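Local coordinates for conjugal transfer protein TRWB (Escherichia coli, PDB 1E9R), which couples the relaxosome to the type IV secretion channel in bacterial conjugation, probably acting as a hexameric, NTP-driven DNA pump of the ring-helicase kind, at the interface of chains A and B. Coordinates in Å, arbitrary orientation; residue numbers count along the deposited sequence, not the author numbering. Chains: chain A/B, Conjugal transfer protein TRWB.

Contact 1: the interface of chains A and B. Residues chain A 10-11, 390, 393, 396; chain B 19-20, 362-364, 388.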
ATOM      1  N   GLY A  10      37.178  -8.119  -6.714  1.00 48.21           N
ATOM      2  CA  GLY A  10      36.834  -9.401  -7.304  1.00 43.65           C
ATOM      3  C   GLY A  10      36.562  -9.420  -8.787  1.00 42.73           C
ATOM      4  O   GLY A  10      36.621 -10.481  -9.402  1.00 41.41           O
ATOM      5  N   GLY A  11      36.258  -8.266  -9.367  1.00 41.72           N
ATOM      6  CA  GLY A  11      35.977  -8.226 -10.791  1.00 42.13           C
ATOM      7  C   GLY A  11      37.237  -8.201 -11.624  1.00 42.64           C
ATOM      8  O   GLY A  11      38.312  -8.558 -11.145  1.00 42.38           O
ATOM      9  N   ARG A 390      29.466  -2.728  -9.513  1.00 34.08           N
ATOM     10  CA  ARG A 390      29.437  -2.922  -8.067  1.00 32.43           C
ATOM     11  C   ARG A 390      30.812  -3.379  -7.636  1.00 32.74           C
ATOM     12  O   ARG A 390      31.380  -4.292  -8.246  1.00 33.31           O
ATOM     13  CB  ARG A 390      28.425  -4.004  -7.680  1.00 29.86           C
ATOM     14  CG  ARG A 390      26.969  -3.607  -7.825  1.00 26.71           C
ATOM     15  CD  ARG A 390      26.578  -2.478  -6.875  1.00 28.46           C
ATOM     16  NE  ARG A 390      25.211  -2.039  -7.143  1.00 29.47           N
ATOM     17  CZ  ARG A 390      24.120  -2.711  -6.791  1.00 28.92           C
ATOM     18  NH1 ARG A 390      24.213  -3.855  -6.134  1.00 26.27           N
ATOM     19  NH2 ARG A 390      22.930  -2.256  -7.130  1.00 27.75           N
ATOM     20  N   MET A 393      29.627  -7.614  -5.780  1.00 32.51           N
ATOM     21  CA  MET A 393      28.361  -8.108  -6.314  1.00 33.34           C
ATOM     22  C   MET A 393      27.506  -8.743  -5.230  1.00 33.09           C
ATOM     23  O   MET A 393      28.020  -9.223  -4.224  1.00 33.35           O
ATOM     24  CB  MET A 393      28.608  -9.174  -7.377  1.00 33.94           C
ATOM     25  CG  MET A 393      28.886  -8.668  -8.764  1.00 39.73           C
ATOM     26  SD  MET A 393      29.333 -10.072  -9.799  1.00 42.18           S
ATOM     27  CE  MET A 393      27.764 -10.763 -10.175  1.00 39.61           C
ATOM     28  N   GLU A 396      28.630 -12.126  -4.548  1.00 35.69           N
ATOM     29  CA  GLU A 396      29.871 -12.287  -3.792  1.00 36.19           C
ATOM     30  C   GLU A 396      29.545 -12.268  -2.297  1.00 37.22           C
ATOM     31  O   GLU A 396      30.218 -12.910  -1.488  1.00 37.94           O
ATOM     32  CB  GLU A 396      30.860 -11.157  -4.078  1.00 34.97           C
ATOM     33  CG  GLU A 396      31.382 -11.072  -5.486  1.00 36.35           C
ATOM     34  CD  GLU A 396      32.444  -9.990  -5.614  1.00 37.45           C
ATOM     35  OE1 GLU A 396      33.571 -10.202  -5.122  1.00 35.24           O
ATOM     36  OE2 GLU A 396      32.150  -8.917  -6.186  1.00 39.09           O
TER
ATOM     37  N   ARG B  19      33.881 -13.500 -10.573  1.00 32.79           N
ATOM     38  CA  ARG B  19      33.260 -13.399  -9.252  1.00 32.26           C
ATOM     39  C   ARG B  19      31.812 -13.863  -9.255  1.00 31.25           C
ATOM     40  O   ARG B  19      31.208 -14.042 -10.312  1.00 31.72           O
ATOM     41  CB  ARG B  19      33.334 -11.945  -8.755  1.00 32.57           C
ATOM     42  CG  ARG B  19      33.600 -10.940  -9.866  1.00 32.29           C
ATOM     43  CD  ARG B  19      32.559  -9.841  -9.992  1.00 31.73           C
ATOM     44  NE  ARG B  19      32.605  -8.860  -8.915  1.00 29.96           N
ATOM     45  CZ  ARG B  19      32.335  -7.560  -9.057  1.00 30.64           C
ATOM     46  NH1 ARG B  19      32.004  -7.053 -10.240  1.00 28.17           N
ATOM     47  NH2 ARG B  19      32.374  -6.764  -7.998  1.00 28.89           N
ATOM     48  N   GLY B  20      31.253 -14.051  -8.065  1.00 31.11           N
ATOM     49  CA  GLY B  20      29.870 -14.478  -7.969  1.00 32.15           C
ATOM     50  C   GLY B  20      29.667 -15.940  -7.602  1.00 34.55           C
ATOM     51  O   GLY B  20      30.473 -16.542  -6.879  1.00 35.71           O
ATOM     52  N   GLU B 362      24.174 -14.556  -9.698  1.00 33.77           N
ATOM     53  CA  GLU B 362      24.879 -14.330 -10.963  1.00 36.26           C
ATOM     54  C   GLU B 362      26.379 -14.519 -10.774  1.00 35.42           C
ATOM     55  O   GLU B 362      26.882 -14.622  -9.652  1.00 34.63           O
ATOM     56  CB  GLU B 362      24.708 -12.890 -11.465  1.00 37.82           C
ATOM     57  CG  GLU B 362      23.317 -12.325 -11.508  1.00 41.86           C
ATOM     58  CD  GLU B 362      23.279 -11.007 -12.273  1.00 45.79           C
ATOM     59  OE1 GLU B 362      24.135 -10.123 -12.006  1.00 44.32           O
ATOM     60  OE2 GLU B 362      22.388 -10.855 -13.143  1.00 49.52           O
ATOM     61  N   HIS B 363      27.090 -14.536 -11.893  1.00 35.32           N
ATOM     62  CA  HIS B 363      28.540 -14.634 -11.864  1.00 35.62           C
ATOM     63  C   HIS B 363      29.068 -13.651 -12.909  1.00 35.04           C
ATOM     64  O   HIS B 363      28.347 -13.290 -13.837  1.00 32.46           O
ATOM     65  CB  HIS B 363      29.015 -16.084 -12.152  1.00 33.15           C
ATOM     66  CG  HIS B 363      28.674 -16.604 -13.519  1.00 31.89           C
ATOM     67  ND1 HIS B 363      28.740 -17.945 -13.833  1.00 31.28           N
ATOM     68  CD2 HIS B 363      28.306 -15.973 -14.661  1.00 32.05           C
ATOM     69  CE1 HIS B 363      28.431 -18.116 -15.108  1.00 31.44           C
ATOM     70  NE2 HIS B 363      28.164 -16.934 -15.633  1.00 32.18           N
ATOM     71  N   GLU B 364      30.287 -13.159 -12.723  1.00 36.63           N
ATOM     72  CA  GLU B 364      30.868 -12.278 -13.717  1.00 38.18           C
ATOM     73  C   GLU B 364      31.901 -13.192 -14.363  1.00 38.61           C
ATOM     74  O   GLU B 364      32.637 -13.900 -13.673  1.00 36.27           O
ATOM     75  CB  GLU B 364      31.502 -11.049 -13.084  1.00 38.91           C
ATOM     76  CG  GLU B 364      31.786  -9.985 -14.115  1.00 42.40           C
ATOM     77  CD  GLU B 364      31.949  -8.627 -13.510  1.00 43.63           C
ATOM     78  OE1 GLU B 364      32.797  -8.487 -12.608  1.00 42.16           O
ATOM     79  OE2 GLU B 364      31.228  -7.698 -13.937  1.00 50.29           O
ATOM     80  N   ARG B 388      28.030 -10.315 -17.030  1.00 48.88           N
ATOM     81  CA  ARG B 388      27.335 -10.685 -15.796  1.00 46.07           C
ATOM     82  C   ARG B 388      26.073 -11.435 -16.225  1.00 44.46           C
ATOM     83  O   ARG B 388      25.363 -10.990 -17.130  1.00 43.77           O
ATOM     84  CB  ARG B 388      26.930  -9.453 -15.004  1.00 46.97           C
ATOM     85  CG  ARG B 388      27.967  -8.940 -14.040  1.00 50.25           C
ATOM     86  CD  ARG B 388      27.444  -7.655 -13.439  1.00 52.63           C
ATOM     87  NE  ARG B 388      26.004  -7.771 -13.231  1.00 54.37           N
ATOM     88  CZ  ARG B 388      25.124  -6.829 -13.549  1.00 54.69           C
ATOM     89  NH1 ARG B 388      25.541  -5.690 -14.089  1.00 56.82           N
ATOM     90  NH2 ARG B 388      23.828  -7.026 -13.325  1.00 55.02           N
TER
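B:Arg19 reaches across to A:Met393 and A:Glu396 at a subunit boundary of TrwB, a RecA-like P-loop coupling protein that assembles as an F1-ATPase-like ring. Its guanidinium meets A:Glu396 side-on, with NE and NH2 both closing on one carboxylate oxygen. B:Arg19 NE lies 2.8 Å from A:Glu396 OE2 and comes from above the carboxylate plane, whereas NH2 meets the same atom nearly along its C-O axis. The two planes are turned 68° apart, so this is not a flat, two-oxygen pairing. A:Met393 N gives A:Glu396 OE2 a third bond from within its own chain (2.9 Å), which helps fix the carboxylate for the arginine. B:Arg19 NH2 also donates to the backbone carbonyl A:Arg390 O at 2.7 Å, a fairly straight bond (164° at H) in the guanidinium plane. On its own side, B:Glu364 OE1 takes B:Arg19 NH1 at 2.9 Å, setting the guanidinium between carboxylates from two chains.

A:Met393 lies across one face of that guanidinium, its CG 3.6 Å above the centre, while A:Gly11 N covers the rim of the opposite face. A:Met393 SD packs on B:Arg19 CD at 3.2 Å. A bend at chi3 (80°) then swings A:Met393 CE toward B:Glu362 CB, 3.9 Å away. B:Arg388, itself at the margin of the contact, bonds B:Glu362 OE1 through NE in its guanidinium plane and steadies the carboxylate beside that methyl.

Contact 2: the interface of chains A and B. Residues chain A 347, 398-402; chain B 411-413.
A:Arg347 comes up to B:Gly411 with its CG in the crowded position between the backbone N and the carbonyl carbon (chi1 66°), and further bends at chi2 and chi3 carry its guanidinium toward the carbonyls of B:Gly411 and B:Arg413. B:Asn412 has CG anti to its backbone N (chi1 -171°), which turns the amide toward A:Asn399, with OD1 near the backbone O and CB of that residue. This is a loop-to-loop seam between neighbouring subunits of the hexameric P-loop assembly.

Within chain A, A:Arg347 NH2 donates to the side-chain oxygen A:Asn399 OD1 at 2.8 Å, a bent bond whose acceptor lies well out of the guanidinium plane. A:Ala398 O stands over the rim of one guanidinium face, 4.0 Å above the plane. Across the boundary, A:Arg347 NH1 makes a weak hydrogen bond to B:Gly411 O at 3.3 Å, with 120° at H. An alanine in place of A:Arg347 would probably leave the A:Asn399 amide less restrained, with water 1 still on OD1, and take from B:Gly411 O its weak partner.

B:Asn412, with 56 Å² hidden, buries more surface than any other residue of this patch, and it does so largely by packing. B:Asn412 CB lies beside the proline ring, 3.9 Å from A:Pro401 CB, the two side chains pointing the same way. The amide orientation is doubtful: as modelled, B:Asn412 OD1 faces the backbone A:Asn399 O at 3.1 Å, two acceptors together, and a flipped amide would probably put an N-H there instead.

Solvent completes the seam. Water 1 lies at the edge of the A:Arg347 guanidinium, in its plane, but its link to NH2 is weak. Water 1 bridges the chains more firmly, its oxygen 2.5 Å from A:Asn399 OD1 and 2.8 Å from B:Arg413 O.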
ATOM      1  N   ARG A 347      22.143 -16.901   1.342  1.00 37.47           N
ATOM      2  CA  ARG A 347      21.792 -16.950  -0.071  1.00 39.01           C
ATOM      3  C   ARG A 347      20.287 -17.110  -0.255  1.00 37.06           C
ATOM      4  O   ARG A 347      19.771 -17.056  -1.375  1.00 39.10           O
ATOM      5  CB  ARG A 347      22.561 -18.055  -0.804  1.00 40.95           C
ATOM      6  CG  ARG A 347      22.245 -19.471  -0.420  1.00 46.46           C
ATOM      7  CD  ARG A 347      23.516 -20.323  -0.563  1.00 48.67           C
ATOM      8  NE  ARG A 347      24.171 -20.165  -1.867  1.00 51.41           N
ATOM      9  CZ  ARG A 347      25.485 -20.278  -2.068  1.00 49.65           C
ATOM     10  NH1 ARG A 347      26.299 -20.543  -1.050  1.00 48.88           N
ATOM     11  NH2 ARG A 347      25.979 -20.133  -3.291  1.00 50.41           N
ATOM     12  N   ALA A 398      26.652 -13.280  -0.990  1.00 37.69           N
ATOM     13  CA  ALA A 398      25.925 -14.512  -0.699  1.00 40.24           C
ATOM     14  C   ALA A 398      26.886 -15.699  -0.571  1.00 41.64           C
ATOM     15  O   ALA A 398      26.544 -16.712   0.036  1.00 43.05           O
ATOM     16  CB  ALA A 398      24.900 -14.789  -1.799  1.00 36.44           C
ATOM     17  N   ASN A 399      28.083 -15.570  -1.145  1.00 43.41           N
ATOM     18  CA  ASN A 399      29.080 -16.636  -1.100  1.00 44.59           C
ATOM     19  C   ASN A 399      30.207 -16.309  -0.137  1.00 44.63           C
ATOM     20  O   ASN A 399      31.210 -17.019  -0.073  1.00 44.51           O
ATOM     21  CB  ASN A 399      29.647 -16.884  -2.498  1.00 46.58           C
ATOM     22  CG  ASN A 399      28.652 -17.576  -3.410  1.00 48.39           C
ATOM     23  OD1 ASN A 399      28.389 -18.768  -3.269  1.00 49.79           O
ATOM     24  ND2 ASN A 399      28.080 -16.823  -4.341  1.00 51.78           N
ATOM     25  N   LEU A 400      30.040 -15.234   0.617  1.00 43.88           N
ATOM     26  CA  LEU A 400      31.051 -14.829   1.579  1.00 44.07           C
ATOM     27  C   LEU A 400      31.263 -15.923   2.611  1.00 46.02           C
ATOM     28  O   LEU A 400      30.312 -16.393   3.240  1.00 46.27           O
ATOM     29  CB  LEU A 400      30.614 -13.561   2.319  1.00 42.80           C
ATOM     30  CG  LEU A 400      31.398 -12.262   2.186  1.00 43.99           C
ATOM     31  CD1 LEU A 400      30.988 -11.348   3.321  1.00 44.02           C
ATOM     32  CD2 LEU A 400      32.881 -12.515   2.246  1.00 43.64           C
ATOM     33  N   PRO A 401      32.509 -16.365   2.791  1.00 47.00           N
ATOM     34  CA  PRO A 401      32.705 -17.405   3.800  1.00 47.57           C
ATOM     35  C   PRO A 401      32.424 -16.748   5.149  1.00 48.40           C
ATOM     36  O   PRO A 401      32.563 -15.535   5.279  1.00 49.35           O
ATOM     37  CB  PRO A 401      34.170 -17.785   3.616  1.00 46.78           C
ATOM     38  CG  PRO A 401      34.789 -16.514   3.098  1.00 46.80           C
ATOM     39  CD  PRO A 401      33.766 -16.046   2.097  1.00 47.04           C
ATOM     40  N   ASP A 402      32.020 -17.517   6.150  1.00 50.14           N
ATOM     41  CA  ASP A 402      31.731 -16.908   7.443  1.00 51.66           C
ATOM     42  C   ASP A 402      32.987 -16.374   8.110  1.00 51.20           C
ATOM     43  O   ASP A 402      34.096 -16.775   7.782  1.00 51.71           O
ATOM     44  CB  ASP A 402      30.996 -17.899   8.351  1.00 55.34           C
ATOM     45  CG  ASP A 402      29.506 -17.993   8.018  1.00 58.97           C
ATOM     46  OD1 ASP A 402      29.164 -18.166   6.823  1.00 60.22           O
ATOM     47  OD2 ASP A 402      28.672 -17.896   8.947  1.00 59.29           O
TER
ATOM     48  N   GLY B 411      27.983 -20.463   3.271  1.00 35.00           N
ATOM     49  CA  GLY B 411      29.370 -20.092   3.073  1.00 37.21           C
ATOM     50  C   GLY B 411      29.825 -20.041   1.624  1.00 38.20           C
ATOM     51  O   GLY B 411      29.019 -19.920   0.696  1.00 38.16           O
ATOM     52  N   ASN B 412      31.135 -20.150   1.435  1.00 38.44           N
ATOM     53  CA  ASN B 412      31.736 -20.077   0.115  1.00 38.86           C
ATOM     54  C   ASN B 412      31.829 -21.437  -0.564  1.00 38.81           C
ATOM     55  O   ASN B 412      32.911 -21.984  -0.753  1.00 39.11           O
ATOM     56  CB  ASN B 412      33.114 -19.433   0.248  1.00 37.87           C
ATOM     57  CG  ASN B 412      33.729 -19.114  -1.079  1.00 41.40           C
ATOM     58  OD1 ASN B 412      33.049 -18.659  -1.995  1.00 41.35           O
ATOM     59  ND2 ASN B 412      35.034 -19.332  -1.194  1.00 42.14           N
ATOM     60  N   ARG B 413      30.671 -21.976  -0.926  1.00 37.77           N
ATOM     61  CA  ARG B 413      30.587 -23.268  -1.595  1.00 38.13           C
ATOM     62  C   ARG B 413      29.929 -23.089  -2.945  1.00 37.02           C
ATOM     63  O   ARG B 413      28.976 -22.325  -3.080  1.00 36.94           O
ATOM     64  CB  ARG B 413      29.707 -24.240  -0.814  1.00 38.34           C
ATOM     65  CG  ARG B 413      29.922 -24.250   0.664  1.00 41.91           C
ATOM     66  CD  ARG B 413      31.073 -25.119   1.045  1.00 42.35           C
ATOM     67  NE  ARG B 413      31.144 -25.246   2.492  1.00 48.17           N
ATOM     68  CZ  ARG B 413      32.004 -26.031   3.128  1.00 50.05           C
ATOM     69  NH1 ARG B 413      32.877 -26.766   2.434  1.00 49.08           N
ATOM     70  NH2 ARG B 413      31.984 -26.085   4.460  1.00 49.93           N
TER
HETATM   71  O   HOH W   1      28.948 -20.346  -5.090  1.00 50.96           O

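Contacts 1 and 2 lie about 13 Å apart, measured between the centres of their C-alpha atoms, on the same A-B boundary. Chain A joins them through helix 394-398: A:Glu396 serves contact 1, and A:Ala398, with the loop that follows, contact 2. Contact 1 also draws on both N-terminal regions, A:Gly10 and A:Gly11 among them, on strand 384-390 of both chains and on B strand 362-368; contact 2 uses the B loop between strands 404-408 and 415-419. Contact 1 is charged, while contact 2 relies on loop packing, a weak direct bond and a bridging water. Around the six-subunit ring, the pair would probably help hold neighbours in register.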